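Long-range contacts in DNA gyrase, B subunit, truncated (Myxococcus xanthus, PDB 3CWV), which probably takes part, as the B subunit of the type II topoisomerase DNA gyrase, in ATP-dependent breakage, passage and rejoining of double-stranded DNA: residues A[228-232]-A[335-340]; A[236-242]-A[303-309]; A[267-272]-A[328-333]. The contacts are given in a common frame with arbitrary orientation. Numbering follows the deposited sequence.

Overall arrangement
All three contacts belong to one alpha-plus-beta unit, consistent with the S5-like transducer domain of GyrB, in which helices 267-284 and 328-345 cover one face of a mixed sheet. Contact 2 joins two neighbouring sheet strands; it is the most buried and rests on backbone hydrogen bonds. Contacts 1 and 3, both partly buried, share helix 328-345 and lack hydrogen bonds across them. Contact 1 packs that helix on edge strand 228-234 through aromatic rings, whereas contact 3 sets it against helix 267-284 through a close approach at A267 and G271, L328 and I332 packing around it. V272 and H268 of contact 3 touch V304 of contact 2, and a D231-R238 salt bridge ties contacts 1 and 2.

Contact 1: A[228-232]-A[335-340]; sequences VVFDF and QLQPLF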
loop_
_atom_site.group_PDB
_atom_site.type_symbol
_atom_site.label_atom_id
_atom_site.label_comp_id
_atom_site.label_asym_id
_atom_site.label_seq_id
_atom_site.Cartn_x
_atom_site.Cartn_y
_atom_site.Cartn_z
ATOM N N VAL A 228 11.640 -6.295 -16.815
ATOM C CA VAL A 228 11.469 -7.718 -16.521
ATOM C C VAL A 228 10.439 -7.838 -15.399
ATOM O O VAL A 228 10.569 -7.165 -14.386
ATOM C CB VAL A 228 12.780 -8.376 -16.073
ATOM C CG1 VAL A 228 12.542 -9.856 -15.752
ATOM C CG2 VAL A 228 13.850 -8.229 -17.141
ATOM N N VAL A 229 9.429 -8.689 -15.569
ATOM C CA VAL A 229 8.332 -8.753 -14.603
ATOM C C VAL A 229 7.994 -10.183 -14.207
ATOM O O VAL A 229 8.121 -11.106 -15.012
ATOM C CB VAL A 229 7.038 -8.069 -15.137
ATOM C CG1 VAL A 229 7.343 -6.671 -15.614
ATOM C CG2 VAL A 229 6.419 -8.860 -16.277
ATOM N N PHE A 230 7.564 -10.355 -12.962
ATOM C CA PHE A 230 7.032 -11.627 -12.466
ATOM C C PHE A 230 5.816 -11.347 -11.604
ATOM O O PHE A 230 5.721 -10.286 -10.974
ATOM C CB PHE A 230 8.083 -12.375 -11.645
ATOM C CG PHE A 230 9.333 -12.685 -12.406
ATOM C CD1 PHE A 230 9.340 -13.685 -13.375
ATOM C CD2 PHE A 230 10.501 -11.986 -12.154
ATOM C CE1 PHE A 230 10.492 -13.978 -14.079
ATOM C CE2 PHE A 230 11.657 -12.277 -12.862
ATOM C CZ PHE A 230 11.648 -13.271 -13.824
ATOM N N ASP A 231 4.853 -12.263 -11.624
ATOM C CA ASP A 231 3.687 -12.149 -10.774
ATOM C C ASP A 231 3.248 -13.578 -10.537
ATOM O O ASP A 231 2.823 -14.244 -11.478
ATOM C CB ASP A 231 2.563 -11.388 -11.495
ATOM C CG ASP A 231 1.290 -11.257 -10.657
ATOM O OD1 ASP A 231 1.248 -11.656 -9.455
ATOM O OD2 ASP A 231 0.297 -10.738 -11.218
ATOM N N PHE A 232 3.364 -14.051 -9.299
ATOM C CA PHE A 232 2.934 -15.418 -8.983
ATOM C C PHE A 232 2.487 -15.539 -7.534
ATOM O O PHE A 232 2.690 -14.622 -6.743
ATOM C CB PHE A 232 4.053 -16.425 -9.285
ATOM C CG PHE A 232 5.266 -16.281 -8.397
ATOM C CD1 PHE A 232 5.461 -17.145 -7.327
ATOM C CD2 PHE A 232 6.214 -15.309 -8.642
ATOM C CE1 PHE A 232 6.563 -17.010 -6.507
ATOM C CE2 PHE A 232 7.323 -15.182 -7.836
ATOM C CZ PHE A 232 7.495 -16.031 -6.765
ATOM N N GLN A 335 11.110 -20.629 -7.867
ATOM C CA GLN A 335 10.215 -20.185 -8.924
ATOM C C GLN A 335 10.954 -19.343 -9.964
ATOM O O GLN A 335 10.739 -19.506 -11.168
ATOM C CB GLN A 335 9.065 -19.351 -8.341
ATOM C CG GLN A 335 8.036 -18.859 -9.373
ATOM C CD GLN A 335 7.002 -19.910 -9.712
ATOM O OE1 GLN A 335 6.978 -20.984 -9.111
ATOM N NE2 GLN A 335 6.124 -19.596 -10.659
ATOM N N LEU A 336 11.799 -18.426 -9.509
ATOM C CA LEU A 336 12.308 -17.404 -10.419
ATOM C C LEU A 336 13.619 -17.750 -11.109
ATOM O O LEU A 336 13.875 -17.271 -12.216
ATOM C CB LEU A 336 12.460 -16.067 -9.711
ATOM C CG LEU A 336 11.177 -15.456 -9.149
ATOM C CD1 LEU A 336 11.509 -14.059 -8.683
ATOM C CD2 LEU A 336 10.074 -15.425 -10.211
ATOM N N GLN A 337 14.460 -18.554 -10.459
ATOM C CA GLN A 337 15.783 -18.842 -11.033
ATOM C C GLN A 337 15.742 -19.439 -12.448
ATOM O O GLN A 337 16.446 -18.947 -13.319
ATOM C CB GLN A 337 16.659 -19.671 -10.096
ATOM C CG GLN A 337 18.117 -19.693 -10.523
ATOM C CD GLN A 337 19.040 -20.110 -9.418
ATOM O OE1 GLN A 337 19.178 -19.411 -8.417
ATOM N NE2 GLN A 337 19.692 -21.252 -9.591
ATOM N N PRO A 338 14.905 -20.469 -12.688
ATOM C CA PRO A 338 14.794 -21.017 -14.053
ATOM C C PRO A 338 14.118 -20.069 -15.061
ATOM O O PRO A 338 14.446 -20.106 -16.252
ATOM C CB PRO A 338 13.952 -22.285 -13.877
ATOM C CG PRO A 338 13.328 -22.198 -12.537
ATOM C CD PRO A 338 14.103 -21.226 -11.712
ATOM N N LEU A 339 13.187 -19.244 -14.583
ATOM C CA LEU A 339 12.567 -18.215 -15.416
ATOM C C LEU A 339 13.556 -17.145 -15.833
ATOM O O LEU A 339 13.511 -16.691 -16.969
ATOM C CB LEU A 339 11.370 -17.576 -14.707
ATOM C CG LEU A 339 10.153 -18.453 -14.393
ATOM C CD1 LEU A 339 9.072 -17.643 -13.669
ATOM C CD2 LEU A 339 9.563 -19.110 -15.641
ATOM N N PHE A 340 14.444 -16.746 -14.922
ATOM C CA PHE A 340 15.477 -15.772 -15.216
ATOM C C PHE A 340 16.462 -16.354 -16.251
ATOM O O PHE A 340 16.854 -15.651 -17.186
ATOM C CB PHE A 340 16.275 -15.417 -13.963
ATOM C CG PHE A 340 15.782 -14.189 -13.189
ATOM C CD1 PHE A 340 15.652 -12.948 -13.798
ATOM C CD2 PHE A 340 15.531 -14.288 -11.811
ATOM C CE1 PHE A 340 15.259 -11.820 -13.062
ATOM C CE2 PHE A 340 15.133 -13.195 -11.074
ATOM C CZ PHE A 340 14.991 -11.946 -11.692
#
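Strand 228-232 is an edge strand, and every second residue faces helix 335-340, whose axis runs at 145° to it, 10.8 Å away at closest approach. V228 opens the contact loosely, its CG1 4.3 Å from F340 CE1. F230 does most of the work. Its ring packs against L336, L339 and F340: L336 CD2 lies over one face, 3.8 Å from the ring centroid in a CH-pi contact, and F230 CE1 meets L339 CB at 3.8 Å. The F230 edge also points at the face of F340 in a T-shaped pair, centroids 4.9 Å apart and planes at 76°. D231 turns away from the helix, as suits a carboxylate, and forms a salt bridge with R238 on the next strand. The aliphatic Q335 CG lies over the F232 ring, 3.6 Å from its centroid, in a second CH-pi contact, while F232 CE2 reaches L336 CD2 at 3.6 Å. With no hydrogen bond across it, this interface depends on shape complementarity and the burial of apolar surface.

Contact 2: A[236-242]-A[303-309]; sequences GLRVQCA and IVAVSGP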
loop_
_atom_site.group_PDB
_atom_site.type_symbol
_atom_site.label_atom_id
_atom_site.label_comp_id
_atom_site.label_asym_id
_atom_site.label_seq_id
_atom_site.Cartn_x
_atom_site.Cartn_y
_atom_site.Cartn_z
ATOM N N GLY A 236 -0.613 -18.956 -0.850
ATOM C CA GLY A 236 -1.565 -17.883 -0.552
ATOM C C GLY A 236 -1.006 -16.462 -0.624
ATOM O O GLY A 236 -1.740 -15.489 -0.386
ATOM N N LEU A 237 0.281 -16.358 -0.964
ATOM C CA LEU A 237 1.034 -15.103 -0.961
ATOM C C LEU A 237 1.341 -14.709 -2.394
ATOM O O LEU A 237 1.944 -15.497 -3.126
ATOM C CB LEU A 237 2.373 -15.292 -0.231
ATOM C CG LEU A 237 2.345 -15.593 1.272
ATOM C CD1 LEU A 237 3.730 -15.480 1.843
ATOM C CD2 LEU A 237 1.410 -14.640 1.995
ATOM N N ARG A 238 0.977 -13.488 -2.786
ATOM C CA ARG A 238 1.293 -12.999 -4.114
ATOM C C ARG A 238 2.614 -12.254 -4.145
ATOM O O ARG A 238 2.877 -11.388 -3.318
ATOM C CB ARG A 238 0.172 -12.115 -4.650
ATOM C CG ARG A 238 0.447 -11.601 -6.052
ATOM C CD ARG A 238 -0.623 -10.574 -6.452
ATOM N NE ARG A 238 -0.612 -10.279 -7.883
ATOM C CZ ARG A 238 -1.422 -9.395 -8.471
ATOM N NH1 ARG A 238 -2.300 -8.697 -7.749
ATOM N NH2 ARG A 238 -1.344 -9.194 -9.779
ATOM N N VAL A 239 3.456 -12.594 -5.105
ATOM C CA VAL A 239 4.746 -11.941 -5.232
ATOM C C VAL A 239 4.748 -11.269 -6.591
ATOM O O VAL A 239 4.463 -11.918 -7.592
ATOM C CB VAL A 239 5.883 -12.953 -5.136
ATOM C CG1 VAL A 239 7.243 -12.281 -5.378
ATOM C CG2 VAL A 239 5.851 -13.659 -3.769
ATOM N N GLN A 240 4.992 -9.959 -6.605
ATOM C CA GLN A 240 5.040 -9.173 -7.840
ATOM C C GLN A 240 6.386 -8.485 -7.862
ATOM O O GLN A 240 6.834 -7.932 -6.857
ATOM C CB GLN A 240 3.938 -8.122 -7.868
ATOM C CG GLN A 240 2.524 -8.670 -7.774
ATOM C CD GLN A 240 1.512 -7.579 -7.483
ATOM O OE1 GLN A 240 1.261 -7.228 -6.320
ATOM N NE2 GLN A 240 0.915 -7.035 -8.544
ATOM N N CYS A 241 7.045 -8.517 -9.007
ATOM C CA CYS A 241 8.388 -8.029 -9.101
ATOM C C CYS A 241 8.602 -7.342 -10.462
ATOM O O CYS A 241 8.037 -7.766 -11.475
ATOM C CB CYS A 241 9.334 -9.220 -8.920
ATOM S SG CYS A 241 11.018 -8.827 -9.134
ATOM N N ALA A 242 9.390 -6.270 -10.474
ATOM C CA ALA A 242 9.792 -5.615 -11.741
ATOM C C ALA A 242 11.255 -5.210 -11.658
ATOM O O ALA A 242 11.694 -4.693 -10.634
ATOM C CB ALA A 242 8.936 -4.395 -12.021
ATOM N N ILE A 303 11.721 -3.421 -8.009
ATOM C CA ILE A 303 10.635 -3.328 -7.049
ATOM C C ILE A 303 10.146 -4.748 -6.765
ATOM O O ILE A 303 9.907 -5.524 -7.701
ATOM C CB ILE A 303 9.454 -2.488 -7.601
ATOM C CG1 ILE A 303 9.930 -1.103 -8.080
ATOM C CG2 ILE A 303 8.347 -2.346 -6.531
ATOM C CD1 ILE A 303 8.918 -0.363 -8.912
ATOM N N VAL A 304 10.018 -5.083 -5.478
ATOM C CA VAL A 304 9.566 -6.404 -5.047
ATOM C C VAL A 304 8.454 -6.250 -3.987
ATOM O O VAL A 304 8.698 -5.705 -2.928
ATOM C CB VAL A 304 10.735 -7.222 -4.424
ATOM C CG1 VAL A 304 10.211 -8.577 -3.931
ATOM C CG2 VAL A 304 11.928 -7.391 -5.424
ATOM N N ALA A 305 7.241 -6.722 -4.278
ATOM C CA ALA A 305 6.097 -6.532 -3.392
ATOM C C ALA A 305 5.467 -7.889 -3.102
ATOM O O ALA A 305 5.115 -8.620 -4.028
ATOM C CB ALA A 305 5.034 -5.610 -4.046
ATOM N N VAL A 306 5.339 -8.224 -1.820
ATOM C CA VAL A 306 4.622 -9.452 -1.452
ATOM C C VAL A 306 3.336 -9.041 -0.766
ATOM O O VAL A 306 3.270 -7.992 -0.149
ATOM C CB VAL A 306 5.503 -10.414 -0.595
ATOM C CG1 VAL A 306 5.905 -9.763 0.730
ATOM C CG2 VAL A 306 4.795 -11.778 -0.374
ATOM N N SER A 307 2.275 -9.819 -0.926
ATOM C CA SER A 307 1.050 -9.451 -0.260
ATOM C C SER A 307 0.347 -10.746 0.153
ATOM O O SER A 307 0.632 -11.796 -0.424
ATOM C CB SER A 307 0.179 -8.607 -1.205
ATOM O OG SER A 307 -0.368 -9.396 -2.269
ATOM N N GLY A 308 -0.541 -10.673 1.143
ATOM C CA GLY A 308 -1.257 -11.852 1.613
ATOM C C GLY A 308 -2.021 -11.500 2.890
ATOM O O GLY A 308 -2.009 -10.339 3.327
ATOM N N PRO A 309 -2.660 -12.504 3.520
ATOM C CA PRO A 309 -3.378 -12.230 4.774
ATOM C C PRO A 309 -2.443 -11.521 5.771
ATOM O O PRO A 309 -1.269 -11.912 5.884
ATOM C CB PRO A 309 -3.748 -13.635 5.273
ATOM C CG PRO A 309 -3.869 -14.461 3.978
ATOM C CD PRO A 309 -2.733 -13.926 3.121
HETATM O O HOH W 1 1.818 -8.574 -4.123
#
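I303 begins the pairing with A242 through I303 N to A242 O and A242 N to I303 O hydrogen bonds, both 2.9 Å. Its branched side chain suits the face also carrying A305 and S307, where I303 packs on V209, W212 and L216 of helix 208-217. V304 points to the other face, in a non-hydrogen-bonded pair with C241; V304 CG2 lies 4.1 Å from C241 SG, and H268 and V272 of helix 267-284 pack on this valine. A305 restores the hydrogen bonding, A305 N to Q240 O and Q240 N to A305 O, both 2.9 Å, and its small methyl leaves room beside the longer Q240. These adjacent interior strands, axes 4.7 Å apart at closest approach, pair antiparallel in a sheet consistent with the S5-like alpha+beta transducer domain of GyrB. V306 follows in the non-hydrogen-bonded pair with V239, the two CG2 atoms 4.0 Å apart. S307 closes the ladder, S307 N to R238 O and R238 N to S307 O both 2.9 Å. A water is hydrogen-bonded to S307 OG (3.0 Å), R238 O (3.1 Å) and Q240 OE1 (2.6 Å), bridging the two strands on the face of S307 and Q240, while the R238 guanidinium goes to D231. G308 must lack a side chain, since a CB there would clash with L237 CD2. P309 CD ends the run 4.0 Å from G236 O.

Contact 3: A[267-272]-A[328-333]; sequences AHVKGV and LEEAIR
Two helices of a fold consistent with an S5-like domain meet here through a small-xxx-small pattern, A267 and G271 one turn apart on the same side of helix 267-272. Both segments are helical (G271 N to A267 O, I332 N to L328 O, R333 N to E329 O all 3.0 Å; V272 N weakly to V269 O). Their axes run in roughly the same direction and cross at -32°, only 7.4 Å apart at closest approach. G271 (phi/psi -54/-42) brings its CA 4.2 Å from E329 CA, which glycine allows because a CB would clash with I332 CB and E329 O.

Around the crossing, L328 (t, p) sets its CB 4.3 Å from A267 CB and its CD2 4.1 Å from H268 CB. I332 (m, t) sends CD1 to H268 O at 3.5 Å, and its CG2 lies 3.6 Å from G271 C and 3.9 Å from V272 CG2. H268 (chi1 p) and V272 (t) turn CA-to-CB away from helix 328-333 and pack on V304 of the sheet.

At the margin, K270 NZ stays 4.5 Å from E329 OE2 (chi1 t), beyond a salt bridge, whereas R333 forms one with E330 in its own helix, R333 NE to E330 OE1 2.8 Å and R333 NH1 to E330 OE2 3.0 Å.

No hydrogen bond crosses; instead CA-H...O contacts run from R333 CA to G271 O at 3.6 Å and E329 CA to A267 O at 3.5 Å.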
loop_
_atom_site.group_PDB
_atom_site.type_symbol
_atom_site.label_atom_id
_atom_site.label_comp_id
_atom_site.label_asym_id
_atom_site.label_seq_id
_atom_site.Cartn_x
_atom_site.Cartn_y
_atom_site.Cartn_z
ATOM N N ALA A 267 13.109 -11.554 3.148
ATOM C CA ALA A 267 13.006 -12.823 2.432
ATOM C C ALA A 267 12.447 -12.692 1.009
ATOM O O ALA A 267 12.864 -13.429 0.120
ATOM C CB ALA A 267 12.159 -13.808 3.243
ATOM N N HIS A 268 11.506 -11.766 0.808
ATOM C CA HIS A 268 10.922 -11.537 -0.515
ATOM C C HIS A 268 12.004 -11.037 -1.487
ATOM O O HIS A 268 12.156 -11.561 -2.598
ATOM C CB HIS A 268 9.712 -10.568 -0.451
ATOM C CG HIS A 268 9.973 -9.296 0.310
ATOM N ND1 HIS A 268 9.269 -8.131 0.081
ATOM C CD2 HIS A 268 10.846 -9.013 1.306
ATOM C CE1 HIS A 268 9.689 -7.187 0.907
ATOM N NE2 HIS A 268 10.643 -7.700 1.664
ATOM N N VAL A 269 12.800 -10.078 -1.031
ATOM C CA VAL A 269 13.863 -9.509 -1.837
ATOM C C VAL A 269 14.994 -10.520 -2.054
ATOM O O VAL A 269 15.450 -10.714 -3.189
ATOM C CB VAL A 269 14.374 -8.224 -1.183
ATOM C CG1 VAL A 269 15.704 -7.744 -1.792
ATOM C CG2 VAL A 269 13.289 -7.128 -1.249
ATOM N N LYS A 270 15.448 -11.176 -0.978
ATOM C CA LYS A 270 16.523 -12.148 -1.107
ATOM C C LYS A 270 16.181 -13.300 -2.047
ATOM O O LYS A 270 17.044 -13.778 -2.765
ATOM C CB LYS A 270 16.960 -12.682 0.261
ATOM C CG LYS A 270 18.064 -11.840 0.906
ATOM C CD LYS A 270 19.462 -12.398 0.631
ATOM C CE LYS A 270 19.669 -13.724 1.368
ATOM N NZ LYS A 270 21.106 -14.029 1.666
ATOM N N GLY A 271 14.935 -13.745 -2.060
ATOM C CA GLY A 271 14.523 -14.736 -3.051
ATOM C C GLY A 271 14.837 -14.274 -4.474
ATOM O O GLY A 271 15.316 -15.060 -5.321
ATOM N N VAL A 272 14.569 -13.000 -4.743
ATOM C CA VAL A 272 14.726 -12.448 -6.083
ATOM C C VAL A 272 16.195 -12.284 -6.416
ATOM O O VAL A 272 16.632 -12.684 -7.477
ATOM C CB VAL A 272 13.963 -11.103 -6.284
ATOM C CG1 VAL A 272 14.259 -10.492 -7.703
ATOM C CG2 VAL A 272 12.446 -11.311 -6.109
ATOM N N LEU A 328 9.710 -18.627 2.376
ATOM C CA LEU A 328 9.420 -17.670 1.294
ATOM C C LEU A 328 10.622 -17.427 0.368
ATOM O O LEU A 328 10.481 -17.432 -0.845
ATOM C CB LEU A 328 8.927 -16.298 1.837
ATOM C CG LEU A 328 8.593 -15.273 0.729
ATOM C CD1 LEU A 328 7.516 -15.820 -0.192
ATOM C CD2 LEU A 328 8.128 -13.919 1.296
ATOM N N GLU A 329 11.794 -17.193 0.945
ATOM C CA GLU A 329 12.962 -16.914 0.130
ATOM C C GLU A 329 13.284 -18.047 -0.847
ATOM O O GLU A 329 13.583 -17.809 -2.031
ATOM C CB GLU A 329 14.175 -16.657 1.019
ATOM C CG GLU A 329 15.462 -16.591 0.217
ATOM C CD GLU A 329 16.702 -16.425 1.081
ATOM O OE1 GLU A 329 16.603 -15.867 2.196
ATOM O OE2 GLU A 329 17.779 -16.853 0.627
ATOM N N GLU A 330 13.254 -19.280 -0.346
ATOM C CA GLU A 330 13.544 -20.430 -1.199
ATOM C C GLU A 330 12.445 -20.692 -2.209
ATOM O O GLU A 330 12.742 -21.063 -3.334
ATOM C CB GLU A 330 13.830 -21.688 -0.384
ATOM C CG GLU A 330 15.312 -21.953 -0.231
ATOM C CD GLU A 330 16.023 -22.030 -1.578
ATOM O OE1 GLU A 330 16.978 -21.256 -1.781
ATOM O OE2 GLU A 330 15.616 -22.850 -2.431
ATOM N N ALA A 331 11.189 -20.506 -1.810
ATOM C CA ALA A 331 10.044 -20.632 -2.738
ATOM C C ALA A 331 10.133 -19.682 -3.923
ATOM O O ALA A 331 9.824 -20.077 -5.051
ATOM C CB ALA A 331 8.748 -20.405 -2.023
ATOM N N ILE A 332 10.515 -18.429 -3.651
ATOM C CA ILE A 332 10.728 -17.405 -4.689
ATOM C C ILE A 332 11.936 -17.750 -5.553
ATOM O O ILE A 332 11.843 -17.689 -6.780
ATOM C CB ILE A 332 10.952 -16.011 -4.069
ATOM C CG1 ILE A 332 9.678 -15.518 -3.364
ATOM C CG2 ILE A 332 11.414 -14.977 -5.119
ATOM C CD1 ILE A 332 9.899 -14.213 -2.638
ATOM N N ARG A 333 13.053 -18.115 -4.918
ATOM C CA ARG A 333 14.261 -18.462 -5.655
ATOM C C ARG A 333 14.027 -19.626 -6.606
ATOM O O ARG A 333 14.427 -19.554 -7.768
ATOM C CB ARG A 333 15.461 -18.750 -4.745
ATOM C CG ARG A 333 16.805 -18.788 -5.524
ATOM C CD ARG A 333 17.887 -19.613 -4.823
ATOM N NE ARG A 333 17.413 -20.968 -4.561
ATOM C CZ ARG A 333 17.274 -21.918 -5.485
ATOM N NH1 ARG A 333 16.812 -23.109 -5.139
ATOM N NH2 ARG A 333 17.583 -21.684 -6.758
#